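Local coordinates for Serine/threonine-protein kinase Tel1 (Chaetomium thermophilum, PDB 6SKY), which probably acts as a DNA damage sensor that phosphorylates serine or threonine in [ST]-Q sequences and activates checkpoint signalling, at residues G1645-D1650 with S2078-Q2083; D1925-Y1930 with R2640-G2645; A1944-E1949 with L1956-A1961; T2746-M2751 with E2822-A2827. All blocks are in the same frame, centred on the assembly; numbering follows the deposited sequence.

Contact 1: residues G1645-D1650 with S2078-Q2083; sequences GEVPED and SVLRQQ
Val1647 meets Leu2080 and Arg2081 where a loop of the alpha solenoid leans on a helix of the FAT region. The loop follows helix 1627-1644, and Gly1645, with positive phi, is the residue that leaves it. Helix 2077-2097 supplies the other side. The two methyl groups of Val1647 divide the work. CG1 lies anti to the backbone N (chi1 -178°) and packs on Leu2080 CD2 at 3.9 Å. CG2, the other methyl, sits over one face of the Arg2081 guanidinium, displaced toward its rim. Leu2080 is buried and also touches Leu1651, Leu1652 and Leu2070, so the CG1 side belongs to a small apolar cluster. Arg2081 starts along its own helix, then bends at chi3 (80°) so that the flat head turns toward the loop. Its NE makes a salt bridge with Asp2126, which holds the head from outside the contact. The loop thus adds van der Waals cover and no hydrogen bond. The carbonyl of Gly1645 comes close, but the angle is poor: its O lies 3.4 Å from Arg2081 NH1. On the face of the guanidinium, Val1647 CG2 is 3.4 Å from Arg2081 NH2.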
# COMPACT_ATOMS: atom_id res chain seq x y z
N GLY A 1645 16.08 10.55 -27.03
CA GLY A 1645 15.52 9.30 -26.57
C GLY A 1645 14.59 8.66 -27.55
O GLY A 1645 13.78 7.82 -27.16
N GLU A 1646 14.68 9.02 -28.83
CA GLU A 1646 13.81 8.53 -29.88
C GLU A 1646 14.62 7.79 -30.93
O GLU A 1646 15.71 8.23 -31.31
CB GLU A 1646 13.05 9.67 -30.54
CG GLU A 1646 11.82 10.09 -29.78
CD GLU A 1646 11.36 11.47 -30.16
OE1 GLU A 1646 11.89 12.03 -31.13
OE2 GLU A 1646 10.46 12.01 -29.47
N VAL A 1647 14.08 6.67 -31.38
CA VAL A 1647 14.71 5.82 -32.39
C VAL A 1647 14.46 6.39 -33.77
O VAL A 1647 13.34 6.82 -34.06
CB VAL A 1647 14.17 4.38 -32.29
CG1 VAL A 1647 14.86 3.49 -33.29
CG2 VAL A 1647 14.36 3.85 -30.90
N PRO A 1648 15.47 6.45 -34.65
CA PRO A 1648 15.19 6.78 -36.05
C PRO A 1648 14.22 5.79 -36.67
O PRO A 1648 14.32 4.58 -36.46
CB PRO A 1648 16.57 6.72 -36.71
CG PRO A 1648 17.44 6.00 -35.75
CD PRO A 1648 16.91 6.31 -34.40
N GLU A 1649 13.28 6.31 -37.45
CA GLU A 1649 12.13 5.53 -37.88
C GLU A 1649 12.47 4.47 -38.92
O GLU A 1649 11.65 3.59 -39.16
CB GLU A 1649 11.05 6.45 -38.42
CG GLU A 1649 10.77 7.64 -37.52
CD GLU A 1649 9.49 8.36 -37.88
OE1 GLU A 1649 8.84 7.96 -38.86
OE2 GLU A 1649 9.13 9.32 -37.16
N ASP A 1650 13.64 4.54 -39.55
CA ASP A 1650 14.03 3.48 -40.46
C ASP A 1650 14.28 2.18 -39.72
O ASP A 1650 14.10 1.10 -40.28
CB ASP A 1650 15.27 3.89 -41.24
CG ASP A 1650 15.64 5.34 -41.04
OD1 ASP A 1650 14.74 6.14 -40.69
OD2 ASP A 1650 16.82 5.69 -41.22
N SER A 2078 13.32 -4.12 -27.91
CA SER A 2078 14.07 -3.98 -26.66
C SER A 2078 15.57 -4.07 -26.90
O SER A 2078 16.33 -3.26 -26.37
CB SER A 2078 13.61 -5.05 -25.67
OG SER A 2078 13.63 -6.33 -26.26
N VAL A 2079 16.01 -5.02 -27.71
CA VAL A 2079 17.43 -5.13 -28.03
C VAL A 2079 17.89 -3.91 -28.81
O VAL A 2079 19.00 -3.41 -28.60
CB VAL A 2079 17.70 -6.43 -28.80
CG1 VAL A 2079 19.17 -6.56 -29.10
CG2 VAL A 2079 17.21 -7.61 -28.01
N LEU A 2080 17.05 -3.42 -29.71
CA LEU A 2080 17.39 -2.24 -30.49
C LEU A 2080 17.62 -1.03 -29.60
O LEU A 2080 18.60 -0.30 -29.76
CB LEU A 2080 16.27 -1.97 -31.49
CG LEU A 2080 16.49 -0.88 -32.52
CD1 LEU A 2080 17.33 -1.42 -33.63
CD2 LEU A 2080 15.16 -0.42 -33.03
N ARG A 2081 16.72 -0.81 -28.64
CA ARG A 2081 16.88 0.34 -27.76
C ARG A 2081 18.03 0.14 -26.78
O ARG A 2081 18.67 1.12 -26.39
CB ARG A 2081 15.58 0.62 -27.04
CG ARG A 2081 14.42 0.77 -27.98
CD ARG A 2081 13.13 1.06 -27.26
NE ARG A 2081 13.07 2.46 -26.90
CZ ARG A 2081 12.45 3.38 -27.62
NH1 ARG A 2081 12.45 4.64 -27.22
NH2 ARG A 2081 11.82 3.03 -28.73
N GLN A 2082 18.33 -1.10 -26.40
CA GLN A 2082 19.52 -1.35 -25.60
C GLN A 2082 20.79 -0.96 -26.36
O GLN A 2082 21.70 -0.37 -25.79
CB GLN A 2082 19.58 -2.81 -25.19
CG GLN A 2082 18.65 -3.18 -24.07
CD GLN A 2082 18.57 -4.67 -23.85
OE1 GLN A 2082 19.26 -5.44 -24.49
NE2 GLN A 2082 17.71 -5.08 -22.94
N GLN A 2083 20.86 -1.30 -27.65
CA GLN A 2083 22.03 -0.93 -28.44
C GLN A 2083 22.13 0.58 -28.60
O GLN A 2083 23.23 1.15 -28.55
CB GLN A 2083 21.98 -1.60 -29.80
CG GLN A 2083 21.88 -3.09 -29.77
CD GLN A 2083 23.09 -3.73 -29.17
OE1 GLN A 2083 24.19 -3.18 -29.24
NE2 GLN A 2083 22.91 -4.89 -28.58

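Contact 2: residues D1925-Y1930 with R2640-G2645; sequences DDPDAY and RQRNLG
A bidentate salt bridge between Asp1928 and Arg2642 ties a loop of the FAT region to the PI3/PI4-kinase family region. The arginine grips the carboxylate side-on, with NE and one terminal nitrogen. Arg2642 NH1 donates to Asp1928 OD1 at 3.0 Å, with an N-H...O angle of 167°. Arg2642 NE donates to Asp1928 OD2 at 3.2 Å and is just as straight. Each oxygen uses its syn lone pair. The two flat groups are nearly coplanar, 3° apart, so both bonds run in the guanidinium plane and together they restrict rotation of either group. Arg2642 is extended from CG to NE, which carries the head across to the loop. Both residues are buried, and the pairing balances their charges. Each has a further partner: Arg2642 NH2 forms a salt bridge with Glu2638, and Asp1928 OD1 with Arg2819. This small charge network would be expected to keep Asp1928 ionised. Pro1927 adds a van der Waals touch beside the bridge, its CB 3.7 Å from Arg2642 NH1. Gln2641 makes a looser contact, its OE1 4.3 Å from Pro1927 CG. Just after Arg2642 the chain turns at Asn2643, whose positive phi belongs to a Schellman motif closing helix 2637-2641. Two kinase-region helices line the site: helix 2816-2828 meets Asp1928 through Cys2820 and Arg2642 through Phe2823, while helix 2732-2755 reaches Pro1927 and Arg2642 through Arg2744.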
# COMPACT_ATOMS: atom_id res chain seq x y z
N ASP A 1925 5.27 -3.85 -29.52
CA ASP A 1925 5.79 -2.69 -28.79
C ASP A 1925 4.63 -1.81 -28.33
O ASP A 1925 4.36 -0.75 -28.88
CB ASP A 1925 6.77 -1.92 -29.66
CG ASP A 1925 7.48 -0.83 -28.91
OD1 ASP A 1925 7.37 -0.81 -27.66
OD2 ASP A 1925 8.13 0.02 -29.55
N ASP A 1926 3.96 -2.26 -27.27
CA ASP A 1926 2.93 -1.48 -26.63
C ASP A 1926 2.98 -1.82 -25.15
O ASP A 1926 3.20 -2.99 -24.81
CB ASP A 1926 1.53 -1.76 -27.19
CG ASP A 1926 0.60 -0.58 -27.03
OD1 ASP A 1926 0.96 0.52 -27.49
OD2 ASP A 1926 -0.49 -0.74 -26.45
N PRO A 1927 2.79 -0.84 -24.27
CA PRO A 1927 2.80 -1.16 -22.84
C PRO A 1927 1.62 -2.02 -22.39
O PRO A 1927 1.80 -2.86 -21.50
CB PRO A 1927 2.76 0.22 -22.17
CG PRO A 1927 3.10 1.19 -23.22
CD PRO A 1927 2.66 0.60 -24.51
N ASP A 1928 0.44 -1.86 -22.98
CA ASP A 1928 -0.78 -2.42 -22.41
C ASP A 1928 -1.36 -3.60 -23.15
O ASP A 1928 -2.27 -4.24 -22.62
CB ASP A 1928 -1.86 -1.34 -22.31
CG ASP A 1928 -1.38 -0.10 -21.60
OD1 ASP A 1928 -0.54 -0.22 -20.69
OD2 ASP A 1928 -1.85 1.00 -21.96
N ALA A 1929 -0.89 -3.91 -24.36
CA ALA A 1929 -1.58 -4.90 -25.17
C ALA A 1929 -1.50 -6.30 -24.56
O ALA A 1929 -2.47 -7.05 -24.60
CB ALA A 1929 -1.01 -4.91 -26.58
N TYR A 1930 -0.35 -6.64 -23.98
CA TYR A 1930 -0.14 -7.96 -23.40
C TYR A 1930 -1.23 -8.34 -22.41
O TYR A 1930 -1.58 -9.52 -22.30
CB TYR A 1930 1.21 -7.99 -22.70
CG TYR A 1930 1.52 -9.27 -21.98
CD1 TYR A 1930 1.96 -10.38 -22.67
CD2 TYR A 1930 1.39 -9.37 -20.61
CE1 TYR A 1930 2.25 -11.55 -22.02
CE2 TYR A 1930 1.67 -10.53 -19.95
CZ TYR A 1930 2.10 -11.62 -20.66
OH TYR A 1930 2.39 -12.79 -20.02
N ARG A 2640 0.78 10.82 -18.72
CA ARG A 2640 1.66 11.57 -19.59
C ARG A 2640 2.49 10.66 -20.47
O ARG A 2640 2.80 11.01 -21.61
CB ARG A 2640 2.54 12.47 -18.74
CG ARG A 2640 3.71 13.10 -19.42
CD ARG A 2640 4.49 13.87 -18.39
NE ARG A 2640 5.78 14.32 -18.87
CZ ARG A 2640 6.61 15.09 -18.16
NH1 ARG A 2640 7.78 15.45 -18.67
NH2 ARG A 2640 6.26 15.49 -16.95
N GLN A 2641 2.86 9.48 -19.96
CA GLN A 2641 3.61 8.53 -20.77
C GLN A 2641 2.81 8.07 -21.97
O GLN A 2641 3.39 7.76 -23.02
CB GLN A 2641 4.01 7.35 -19.90
CG GLN A 2641 4.72 6.25 -20.62
CD GLN A 2641 4.74 4.97 -19.82
OE1 GLN A 2641 4.88 3.89 -20.38
NE2 GLN A 2641 4.58 5.09 -18.51
N ARG A 2642 1.49 8.03 -21.86
CA ARG A 2642 0.60 7.58 -22.92
C ARG A 2642 -0.09 8.71 -23.65
O ARG A 2642 -0.94 8.45 -24.50
CB ARG A 2642 -0.46 6.65 -22.34
CG ARG A 2642 0.10 5.37 -21.84
CD ARG A 2642 -0.81 4.70 -20.89
NE ARG A 2642 -0.29 3.39 -20.51
CZ ARG A 2642 0.65 3.20 -19.60
NH1 ARG A 2642 1.06 1.98 -19.33
NH2 ARG A 2642 1.17 4.22 -18.95
N ASN A 2643 0.25 9.96 -23.34
CA ASN A 2643 -0.37 11.13 -23.95
C ASN A 2643 -1.88 11.08 -23.85
O ASN A 2643 -2.60 11.42 -24.79
CB ASN A 2643 0.05 11.29 -25.41
CG ASN A 2643 1.54 11.16 -25.60
OD1 ASN A 2643 2.00 10.47 -26.50
ND2 ASN A 2643 2.30 11.82 -24.74
N LEU A 2644 -2.38 10.65 -22.69
CA LEU A 2644 -3.82 10.60 -22.49
C LEU A 2644 -4.35 12.01 -22.32
O LEU A 2644 -3.88 12.76 -21.46
CB LEU A 2644 -4.16 9.74 -21.28
CG LEU A 2644 -4.00 8.23 -21.45
CD1 LEU A 2644 -4.16 7.54 -20.14
CD2 LEU A 2644 -5.01 7.72 -22.42
N GLY A 2645 -5.32 12.36 -23.14
CA GLY A 2645 -5.91 13.68 -23.12
C GLY A 2645 -7.03 13.71 -24.12
O GLY A 2645 -7.35 12.70 -24.76

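Contact 3: residues A1944-E1949 with L1956-A1961; sequences ARLEYE and LAFRGA
Leu1946 and Phe1958 form the packed part of this contact between consecutive helices 1939-1948 and 1953-1968. Leu1946 CD1 lies 4.0 Å from Phe1958 CD1 and almost as near CE1, so one methyl group touches the ring at these two neighbouring carbons. The two side chains cross at about a right angle. Both are buried. Leu1939 and Leu1943 also touch the Phe1958 ring, and His2217 of the second subunit meets it with planes at about 60°. The other part is looser and more exposed. Glu1947 OE1 approaches the edge of the Arg1959 guanidinium, 3.5 Å from NH1. The carboxylate and guanidinium planes are nearly coplanar, yet the pair is a long salt bridge without a hydrogen bond. Glu1947 has CG between its backbone N and carbonyl carbon (chi1 78°), and from there the chain runs extended to the arginine. Arg1959 bends at chi2 (-51°) and also forms a salt bridge with Asp1977 through NH2. The contact is therefore apolar at its buried part and ionic on its more exposed side. A short connection joins the two helices into a helical hairpin, the building unit of an alpha solenoid, which here also faces the second subunit of the dimer.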
# COMPACT_ATOMS: atom_id res chain seq x y z
N ALA A 1944 4.75 -15.10 -14.62
CA ALA A 1944 5.08 -14.72 -15.99
C ALA A 1944 4.67 -13.29 -16.28
O ALA A 1944 5.42 -12.53 -16.90
CB ALA A 1944 4.43 -15.68 -16.97
N ARG A 1945 3.47 -12.90 -15.84
CA ARG A 1945 3.04 -11.52 -16.04
C ARG A 1945 3.87 -10.54 -15.24
O ARG A 1945 4.11 -9.42 -15.69
CB ARG A 1945 1.57 -11.38 -15.68
CG ARG A 1945 1.08 -9.96 -15.75
CD ARG A 1945 -0.32 -9.81 -15.22
NE ARG A 1945 -0.42 -10.14 -13.80
CZ ARG A 1945 0.01 -9.36 -12.82
NH1 ARG A 1945 -0.14 -9.74 -11.56
NH2 ARG A 1945 0.60 -8.21 -13.09
N LEU A 1946 4.32 -10.93 -14.04
CA LEU A 1946 5.12 -10.01 -13.24
C LEU A 1946 6.53 -9.87 -13.78
O LEU A 1946 7.16 -8.82 -13.60
CB LEU A 1946 5.18 -10.49 -11.79
CG LEU A 1946 3.94 -10.28 -10.94
CD1 LEU A 1946 4.08 -11.04 -9.66
CD2 LEU A 1946 3.75 -8.81 -10.67
N GLU A 1947 7.05 -10.91 -14.43
CA GLU A 1947 8.38 -10.80 -15.01
C GLU A 1947 8.34 -10.09 -16.36
O GLU A 1947 9.30 -9.39 -16.70
CB GLU A 1947 9.02 -12.18 -15.14
CG GLU A 1947 8.53 -13.01 -16.31
CD GLU A 1947 8.94 -14.46 -16.20
OE1 GLU A 1947 9.29 -14.90 -15.09
OE2 GLU A 1947 8.92 -15.16 -17.23
N TYR A 1948 7.26 -10.25 -17.13
CA TYR A 1948 7.05 -9.39 -18.28
C TYR A 1948 6.99 -7.93 -17.86
O TYR A 1948 7.63 -7.07 -18.47
CB TYR A 1948 5.76 -9.79 -19.01
CG TYR A 1948 5.30 -8.78 -20.04
CD1 TYR A 1948 5.69 -8.90 -21.36
CD2 TYR A 1948 4.50 -7.71 -19.69
CE1 TYR A 1948 5.29 -7.98 -22.30
CE2 TYR A 1948 4.10 -6.79 -20.62
CZ TYR A 1948 4.50 -6.93 -21.92
OH TYR A 1948 4.10 -6.01 -22.85
N GLU A 1949 6.23 -7.65 -16.82
CA GLU A 1949 6.02 -6.31 -16.31
C GLU A 1949 7.26 -5.71 -15.67
O GLU A 1949 7.27 -4.52 -15.38
CB GLU A 1949 4.87 -6.35 -15.30
CG GLU A 1949 4.21 -5.05 -15.01
CD GLU A 1949 2.93 -5.24 -14.22
OE1 GLU A 1949 2.86 -6.22 -13.45
OE2 GLU A 1949 2.00 -4.42 -14.38
N LEU A 1956 10.19 -11.05 -7.07
CA LEU A 1956 11.18 -11.69 -6.22
C LEU A 1956 10.53 -12.64 -5.23
O LEU A 1956 11.07 -13.70 -4.94
CB LEU A 1956 12.01 -10.64 -5.50
CG LEU A 1956 12.95 -11.11 -4.40
CD1 LEU A 1956 13.97 -12.06 -4.94
CD2 LEU A 1956 13.63 -9.92 -3.77
N ALA A 1957 9.35 -12.29 -4.73
CA ALA A 1957 8.63 -13.17 -3.82
C ALA A 1957 8.26 -14.49 -4.49
O ALA A 1957 8.60 -15.58 -3.99
CB ALA A 1957 7.37 -12.47 -3.31
N PHE A 1958 7.55 -14.42 -5.61
CA PHE A 1958 7.10 -15.62 -6.30
C PHE A 1958 8.28 -16.44 -6.82
O PHE A 1958 8.26 -17.67 -6.78
CB PHE A 1958 6.17 -15.24 -7.45
CG PHE A 1958 4.84 -14.73 -7.01
CD1 PHE A 1958 4.71 -13.45 -6.53
CD2 PHE A 1958 3.72 -15.52 -7.07
CE1 PHE A 1958 3.49 -12.97 -6.12
CE2 PHE A 1958 2.51 -15.04 -6.67
CZ PHE A 1958 2.39 -13.77 -6.20
N ARG A 1959 9.33 -15.77 -7.31
CA ARG A 1959 10.49 -16.48 -7.79
C ARG A 1959 11.25 -17.15 -6.66
O ARG A 1959 11.74 -18.27 -6.83
CB ARG A 1959 11.41 -15.54 -8.55
CG ARG A 1959 11.24 -15.59 -10.03
CD ARG A 1959 11.29 -16.99 -10.55
NE ARG A 1959 10.81 -17.03 -11.92
CZ ARG A 1959 10.64 -18.15 -12.61
NH1 ARG A 1959 10.19 -18.09 -13.86
NH2 ARG A 1959 10.92 -19.32 -12.07
N GLY A 1960 11.39 -16.48 -5.52
CA GLY A 1960 12.03 -17.12 -4.39
C GLY A 1960 11.27 -18.34 -3.91
O GLY A 1960 11.88 -19.35 -3.55
N ALA A 1961 9.95 -18.27 -3.92
CA ALA A 1961 9.17 -19.45 -3.54
C ALA A 1961 9.39 -20.60 -4.51
O ALA A 1961 9.64 -21.74 -4.09
CB ALA A 1961 7.69 -19.09 -3.45

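Contact 4: residues T2746-M2751 with E2822-A2827; sequences TAAISM and EFTLDA
Met2751, Thr2824 and Leu2825 bury the most surface where helix 2732-2755 packs on helix 2816-2828. The short helical segments run in roughly the same direction, with a crossing angle of -40° and axes 9.0 Å apart. Met2751 contributes most. Its CB lies 3.8 Å from Thr2824 CG2, and its CG rests near Thr2824 CB. The methionine chain then bends at chi2 (-51°) and again at chi3, which turns the end of the chain away from the partner helix; on the way Met2751 SD passes 4.1 Å from Leu2825 CB. Beyond the two segments, Met2751 also touches Cys2821 and Leu2923.

Thr2824 points its two branches to different tasks. CG2 is anti to the backbone N and serves as the apolar contact with Met2751. OG1 is beside the backbone N (chi1 -50°), where it forms a hydrogen bond with Cys2820 O in its own helix. The same oxygen faces Ala2748, with OG1 4.1 Å from Ala2748 CA. The backbones are close here: the CA atoms of Ala2748 and Thr2824 are 6.1 Å apart, with only a methyl group on the alanine side.

Leu2825 offers only the root of its side chain to the methionine. Val2916 and Thr2919 of helix 2916-2927 also touch it, so a third helix covers this side. No hydrogen bond or salt bridge crosses between the two segments. With the Thr2824 hydroxyl satisfied within its own helix, this buried interface in the kinase region is held by van der Waals contact of methyl, methylene and thioether groups.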
# COMPACT_ATOMS: atom_id res chain seq x y z
N THR A 2746 -10.49 7.20 -26.76
CA THR A 2746 -11.81 6.76 -26.29
C THR A 2746 -11.81 6.51 -24.80
O THR A 2746 -12.75 6.88 -24.10
CB THR A 2746 -12.23 5.52 -27.06
OG1 THR A 2746 -12.16 5.80 -28.45
CG2 THR A 2746 -13.64 5.16 -26.73
N ALA A 2747 -10.75 5.88 -24.28
CA ALA A 2747 -10.68 5.63 -22.84
C ALA A 2747 -10.63 6.92 -22.05
O ALA A 2747 -11.32 7.08 -21.04
CB ALA A 2747 -9.46 4.77 -22.54
N ALA A 2748 -9.80 7.87 -22.49
CA ALA A 2748 -9.68 9.13 -21.76
C ALA A 2748 -11.00 9.89 -21.75
O ALA A 2748 -11.42 10.39 -20.71
CB ALA A 2748 -8.57 9.98 -22.36
N ILE A 2749 -11.67 9.98 -22.90
CA ILE A 2749 -12.91 10.74 -22.91
C ILE A 2749 -14.01 9.99 -22.18
O ILE A 2749 -14.90 10.61 -21.61
CB ILE A 2749 -13.33 11.10 -24.35
CG1 ILE A 2749 -14.35 12.23 -24.32
CG2 ILE A 2749 -13.93 9.91 -25.04
CD1 ILE A 2749 -13.89 13.46 -23.64
N SER A 2750 -13.95 8.67 -22.13
CA SER A 2750 -14.96 7.92 -21.39
C SER A 2750 -14.85 8.19 -19.90
O SER A 2750 -15.85 8.48 -19.23
CB SER A 2750 -14.82 6.43 -21.69
OG SER A 2750 -15.16 6.17 -23.03
N MET A 2751 -13.64 8.12 -19.35
CA MET A 2751 -13.48 8.40 -17.92
C MET A 2751 -13.80 9.85 -17.61
O MET A 2751 -14.50 10.15 -16.64
CB MET A 2751 -12.08 8.05 -17.46
CG MET A 2751 -11.86 6.59 -17.19
SD MET A 2751 -13.11 5.87 -16.13
CE MET A 2751 -14.03 4.90 -17.31
N GLU A 2822 -8.25 2.84 -16.27
CA GLU A 2822 -7.77 2.82 -14.90
C GLU A 2822 -6.72 3.88 -14.64
O GLU A 2822 -6.74 4.53 -13.59
CB GLU A 2822 -7.23 1.44 -14.55
CG GLU A 2822 -8.32 0.43 -14.28
CD GLU A 2822 -7.83 -1.00 -14.36
OE1 GLU A 2822 -6.60 -1.21 -14.42
OE2 GLU A 2822 -8.67 -1.92 -14.37
N PHE A 2823 -5.79 4.09 -15.58
CA PHE A 2823 -4.80 5.15 -15.40
C PHE A 2823 -5.45 6.53 -15.38
O PHE A 2823 -5.10 7.37 -14.56
CB PHE A 2823 -3.75 5.09 -16.50
CG PHE A 2823 -2.86 3.90 -16.43
CD1 PHE A 2823 -2.36 3.47 -15.23
CD2 PHE A 2823 -2.53 3.21 -17.57
CE1 PHE A 2823 -1.55 2.37 -15.16
CE2 PHE A 2823 -1.73 2.11 -17.50
CZ PHE A 2823 -1.24 1.69 -16.30
N THR A 2824 -6.40 6.77 -16.28
CA THR A 2824 -7.09 8.05 -16.30
C THR A 2824 -7.82 8.30 -15.00
O THR A 2824 -7.70 9.37 -14.40
CB THR A 2824 -8.07 8.11 -17.47
OG1 THR A 2824 -7.41 7.72 -18.67
CG2 THR A 2824 -8.60 9.50 -17.64
N LEU A 2825 -8.61 7.32 -14.55
CA LEU A 2825 -9.39 7.52 -13.33
C LEU A 2825 -8.50 7.66 -12.12
O LEU A 2825 -8.79 8.45 -11.21
CB LEU A 2825 -10.37 6.37 -13.15
CG LEU A 2825 -11.26 6.49 -11.92
CD1 LEU A 2825 -12.15 7.69 -12.06
CD2 LEU A 2825 -12.08 5.24 -11.75
N ASP A 2826 -7.40 6.92 -12.08
CA ASP A 2826 -6.47 7.03 -10.96
C ASP A 2826 -5.83 8.40 -10.92
O ASP A 2826 -5.64 8.97 -9.84
CB ASP A 2826 -5.42 5.95 -11.07
CG ASP A 2826 -4.60 5.82 -9.83
OD1 ASP A 2826 -5.00 6.37 -8.79
OD2 ASP A 2826 -3.54 5.15 -9.89
N ALA A 2827 -5.47 8.96 -12.08
CA ALA A 2827 -4.92 10.31 -12.09
C ALA A 2827 -5.98 11.36 -11.77
O ALA A 2827 -5.66 12.41 -11.23
CB ALA A 2827 -4.28 10.62 -13.43

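Overall arrangement
Contacts 2 and 4 are the nearest pair, with centres about 12 Å apart. They touch where Arg2642 meets Phe2823 and Leu2644 meets Thr2824, so the salt bridge from the FAT region lies against the packed kinase helices. Contact 2 also touches contact 3, since Tyr1930 stacks on Tyr1948; their centres are about 22 Å apart. Contact 1 stands about 17 Å from contact 2, centre to centre, without touching it. Along the chain, contacts 1 and 2 cross, contact 3 is nested inside both, and contact 4 follows them all. A chain of contacts thus runs from the dimer-facing solenoid hairpin through the FAT loop to the kinase region.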